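Local coordinates for clostripain-related protein (Bacteroides thetaiotaomicron, PDB 6N9J) that probably hydrolyses peptide bonds as a secreted, clostripain-like C11 cysteine protease, caught here with an irreversible peptide inhibitor bound covalently, at residues F158-C161 and Y162-S165; A191-E194 and V195-A199. All coordinates share one frame; numbering follows the deposited sequence.

From the N terminus, the chain reaches contact 1 as it leaves strand 155-159, a parallel strand within the main sheet, and rounds a tight turn before helix 166-171. It then passes through strand 178-181 and a further loop to contact 2, which opens helix 193-200. Each contact closes a few residues of local chain, and the two follow in series, neither nesting nor crossing. Their centres lie about 17 Å apart, yet they are joined through one carboxylate: Asp159 OD2 probably accepts hydrogen bonds from Tyr193 OH at 2.8 Å and from the backbone N of Ala191 at 3.1 Å. The end of the strand is thereby tied to the start of the later helix.

Contact 1 of 2, residues F158-C161 and Y162-S165; sequences FDAC and YMQS
Phe158 and Met163 meet because each turns its CG anti to its own carbonyl carbon, beside the backbone N, and because the methionine then bends again at chi2 (-44°) and chi3. The two side chains cross at about a right angle, with Met163 CB 3.5 Å from Phe158 CB and the methionine CE carried over one face of the phenyl ring. The sulfur stands more distantly above that ring, SD lying 5.2 Å from the Phe158 centroid and 19° off its normal, a Met-aromatic contact. On its way there Met163 CG passes Ala160 CB at 3.9 Å, and SD comes within 3.4 Å of the backbone O of Cys161. One folded side chain thus touches Phe158, Ala160 and the Cys161 carbonyl in turn. The bend itself is a type II beta turn from Ala160 to Met163, with Cys161 and Tyr162 at its corners; Tyr162 accordingly takes a positive phi (67°). At these corners the side chains stay together: Tyr162 CD2 approaches Cys161 CB to 3.5 Å, while Cys161 SG sits obliquely to the phenol ring, 5.2 Å from its centroid. Tyr287 stacks on that same ring, and Trp127 meets the Phe158 ring at the end of the strand, before the turn. Beyond the bend, Ser165 takes the N-cap position of helix 166-171. Cys161 SG is covalently joined to the bound peptide, and Asp159 O hydrogen-bonds to a modified side chain of that peptide, so the turn presents the sulfur that has reacted with the inhibitor, consistent with the nucleophile of a cysteine protease. A cysteine placed just after the end of a parallel strand of the central sheet is characteristic of the caspase-like fold of clan CD peptidases, to which the clostripain family belongs.

Contact 2 of 2, residues A191-E194 and V195-A199; sequences APYE and VVVPA
Ala191 touches the coming helix through its methyl, CB lying 4.1 Å from Val196 CG2, and it also covers part of one face of the Tyr193 ring. Pro192 follows at the N-cap position, and its carbonyl is gripped twice: the backbone N of Val195 and that of Val196 each donate to Pro192 O at 3.0 Å. They arrive from opposite faces of the carbonyl plane, Val195 well above it (35°) and Val196 less tilted (20°). A shared acceptor of this kind, serving the third and the fourth residue onward, marks the first turn of helix 193-200, which packs between helices 24-37 and 206-221. Beside the Val195 bond, CG2 of the same residue lies against the proline ring, 4.0 Å from Pro192 CG. An alanine in place of Val195 would remove the methyl beside Pro192 CG and would probably leave a gap against that ring, although the two backbone bonds could remain. Tyr193 and Val196 run side by side in the same direction, the ring's CD1 being 4.2 Å from Val196 CG1, while the phenol oxygen reaches Asp159. The carbonyl of Tyr193 accepts from Val197 N at 3.3 Å, with the donor far above its plane. Glu194 ends the segment with CG set between its backbone N and carbonyl carbon (chi1 74°), which places CG 3.3 Å from Val195 N; a further bend at chi2 turns the rest of the chain. Its carbonyl O faces Pro198 CD at 3.8 Å, for a proline has no N-H to complete the helical bond, and the helix kinks there.

Contact 1 of 2, residues F158-C161 and Y162-S165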
loop_
_atom_site.group_PDB
_atom_site.type_symbol
_atom_site.label_atom_id
_atom_site.label_comp_id
_atom_site.label_asym_id
_atom_site.label_seq_id
_atom_site.Cartn_x
_atom_site.Cartn_y
_atom_site.Cartn_z
ATOM N N PHE A 158 1.863 -1.999 -0.241
ATOM C CA PHE A 158 1.917 -0.678 0.345
ATOM C C PHE A 158 1.745 -0.786 1.843
ATOM O O PHE A 158 0.642 -1.000 2.341
ATOM C CB PHE A 158 0.844 0.252 -0.237
ATOM C CG PHE A 158 1.180 0.796 -1.595
ATOM C CD1 PHE A 158 2.204 1.713 -1.755
ATOM C CD2 PHE A 158 0.460 0.408 -2.704
ATOM C CE1 PHE A 158 2.519 2.235 -3.002
ATOM C CE2 PHE A 158 0.770 0.917 -3.962
ATOM C CZ PHE A 158 1.805 1.839 -4.101
ATOM N N ASP A 159 2.846 -0.634 2.561
ATOM C CA ASP A 159 2.782 -0.547 4.009
ATOM C C ASP A 159 2.625 0.932 4.379
ATOM O O ASP A 159 3.520 1.547 4.965
ATOM C CB ASP A 159 4.028 -1.165 4.655
ATOM C CG ASP A 159 3.783 -1.602 6.097
ATOM O OD1 ASP A 159 2.615 -1.587 6.535
ATOM O OD2 ASP A 159 4.757 -1.969 6.790
ATOM N N ALA A 160 1.478 1.479 3.993
ATOM C CA ALA A 160 1.192 2.905 4.023
ATOM C C ALA A 160 -0.330 3.114 3.978
ATOM O O ALA A 160 -1.051 2.293 3.402
ATOM C CB ALA A 160 1.868 3.602 2.854
ATOM N N CYS A 161 -0.809 4.201 4.584
ATOM C CA CYS A 161 -2.244 4.488 4.664
ATOM C C CYS A 161 -2.911 4.728 3.313
ATOM O O CYS A 161 -2.319 5.344 2.417
ATOM C CB CYS A 161 -2.504 5.720 5.544
ATOM S SG CYS A 161 -2.177 5.528 7.313
ATOM N N TYR A 162 -4.144 4.226 3.189
ATOM C CA TYR A 162 -5.096 4.668 2.168
ATOM C C TYR A 162 -4.699 4.311 0.752
ATOM O O TYR A 162 -5.220 4.897 -0.194
ATOM C CB TYR A 162 -5.288 6.194 2.221
ATOM C CG TYR A 162 -5.806 6.786 3.520
ATOM C CD1 TYR A 162 -7.054 6.430 4.029
ATOM C CD2 TYR A 162 -5.073 7.751 4.203
ATOM C CE1 TYR A 162 -7.542 6.995 5.214
ATOM C CE2 TYR A 162 -5.549 8.322 5.385
ATOM C CZ TYR A 162 -6.788 7.940 5.883
ATOM O OH TYR A 162 -7.272 8.510 7.045
ATOM N N MET A 163 -3.775 3.376 0.587
ATOM C CA MET A 163 -3.206 3.134 -0.735
ATOM C C MET A 163 -4.036 2.165 -1.573
ATOM O O MET A 163 -3.931 2.171 -2.806
ATOM C CB MET A 163 -1.758 2.620 -0.607
ATOM C CG MET A 163 -0.785 3.651 -0.021
ATOM S SD MET A 163 -0.898 5.354 -0.648
ATOM C CE MET A 163 -0.661 5.148 -2.381
ATOM N N GLN A 164 -4.867 1.349 -0.919
ATOM C CA GLN A 164 -5.713 0.396 -1.640
ATOM C C GLN A 164 -6.951 1.128 -2.202
ATOM O O GLN A 164 -8.096 0.871 -1.812
ATOM C CB GLN A 164 -6.111 -0.780 -0.742
ATOM C CG GLN A 164 -6.569 -2.039 -1.498
ATOM C CD GLN A 164 -5.419 -2.844 -2.121
ATOM O OE1 GLN A 164 -4.415 -2.287 -2.561
ATOM N NE2 GLN A 164 -5.575 -4.162 -2.162
ATOM N N SER A 165 -6.653 2.050 -3.119
ATOM C CA SER A 165 -7.592 2.877 -3.863
ATOM C C SER A 165 -7.625 2.432 -5.327
ATOM O O SER A 165 -6.575 2.135 -5.913
ATOM C CB SER A 165 -7.174 4.353 -3.728
ATOM O OG SER A 165 -7.335 5.086 -4.928
#

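Contact 2 of 2, residues A191-E194 and V195-A199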
loop_
_atom_site.group_PDB
_atom_site.type_symbol
_atom_site.label_atom_id
_atom_site.label_comp_id
_atom_site.label_asym_id
_atom_site.label_seq_id
_atom_site.Cartn_x
_atom_site.Cartn_y
_atom_site.Cartn_z
ATOM N N ALA A 191 3.538 -3.765 9.067
ATOM C CA ALA A 191 3.572 -5.212 8.959
ATOM C C ALA A 191 4.349 -5.854 10.100
ATOM O O ALA A 191 5.283 -5.265 10.641
ATOM C CB ALA A 191 4.169 -5.634 7.612
ATOM N N PRO A 192 3.928 -7.063 10.486
ATOM C CA PRO A 192 4.695 -8.004 11.309
ATOM C C PRO A 192 5.702 -8.765 10.437
ATOM O O PRO A 192 5.446 -9.892 9.974
ATOM C CB PRO A 192 3.617 -8.931 11.861
ATOM C CG PRO A 192 2.571 -8.949 10.759
ATOM C CD PRO A 192 2.560 -7.547 10.215
ATOM N N TYR A 193 6.860 -8.147 10.215
ATOM C CA TYR A 193 7.786 -8.638 9.203
ATOM C C TYR A 193 8.443 -9.945 9.587
ATOM O O TYR A 193 9.160 -10.539 8.784
ATOM C CB TYR A 193 8.845 -7.583 8.901
ATOM C CG TYR A 193 8.302 -6.476 8.035
ATOM C CD1 TYR A 193 8.108 -6.681 6.673
ATOM C CD2 TYR A 193 7.972 -5.243 8.572
ATOM C CE1 TYR A 193 7.603 -5.690 5.869
ATOM C CE2 TYR A 193 7.462 -4.230 7.769
ATOM C CZ TYR A 193 7.275 -4.465 6.419
ATOM O OH TYR A 193 6.767 -3.493 5.595
ATOM N N GLU A 194 8.196 -10.403 10.808
ATOM C CA GLU A 194 8.700 -11.704 11.214
ATOM C C GLU A 194 7.913 -12.840 10.550
ATOM O O GLU A 194 8.411 -13.960 10.454
ATOM C CB GLU A 194 8.665 -11.847 12.738
ATOM C CG GLU A 194 7.287 -12.060 13.328
ATOM C CD GLU A 194 6.516 -10.773 13.607
ATOM O OE1 GLU A 194 6.914 -9.674 13.140
ATOM O OE2 GLU A 194 5.493 -10.872 14.315
ATOM N N VAL A 195 6.689 -12.565 10.090
ATOM C CA VAL A 195 5.938 -13.568 9.324
ATOM C C VAL A 195 5.619 -13.112 7.896
ATOM O O VAL A 195 5.372 -13.936 7.031
ATOM C CB VAL A 195 4.616 -13.975 10.017
ATOM C CG1 VAL A 195 4.886 -14.988 11.128
ATOM C CG2 VAL A 195 3.837 -12.742 10.527
ATOM N N VAL A 196 5.649 -11.812 7.638
ATOM C CA VAL A 196 5.460 -11.320 6.276
ATOM C C VAL A 196 6.683 -11.614 5.382
ATOM O O VAL A 196 6.522 -11.931 4.200
ATOM C CB VAL A 196 5.147 -9.807 6.263
ATOM C CG1 VAL A 196 5.359 -9.216 4.867
ATOM C CG2 VAL A 196 3.713 -9.564 6.729
ATOM N N VAL A 197 7.895 -11.554 5.938
ATOM C CA VAL A 197 9.115 -11.765 5.128
ATOM C C VAL A 197 9.160 -13.146 4.456
ATOM O O VAL A 197 9.426 -13.219 3.261
ATOM C CB VAL A 197 10.423 -11.542 5.956
ATOM C CG1 VAL A 197 11.600 -12.376 5.403
ATOM C CG2 VAL A 197 10.786 -10.070 5.969
ATOM N N PRO A 198 8.894 -14.239 5.201
ATOM C CA PRO A 198 8.844 -15.499 4.448
ATOM C C PRO A 198 7.718 -15.526 3.401
ATOM O O PRO A 198 7.876 -16.154 2.354
ATOM C CB PRO A 198 8.603 -16.556 5.539
ATOM C CG PRO A 198 9.065 -15.915 6.812
ATOM C CD PRO A 198 8.726 -14.459 6.651
ATOM N N ALA A 199 6.611 -14.836 3.662
ATOM C CA ALA A 199 5.507 -14.802 2.697
ATOM C C ALA A 199 5.886 -14.000 1.445
ATOM O O ALA A 199 5.385 -14.273 0.357
ATOM C CB ALA A 199 4.236 -14.229 3.347
#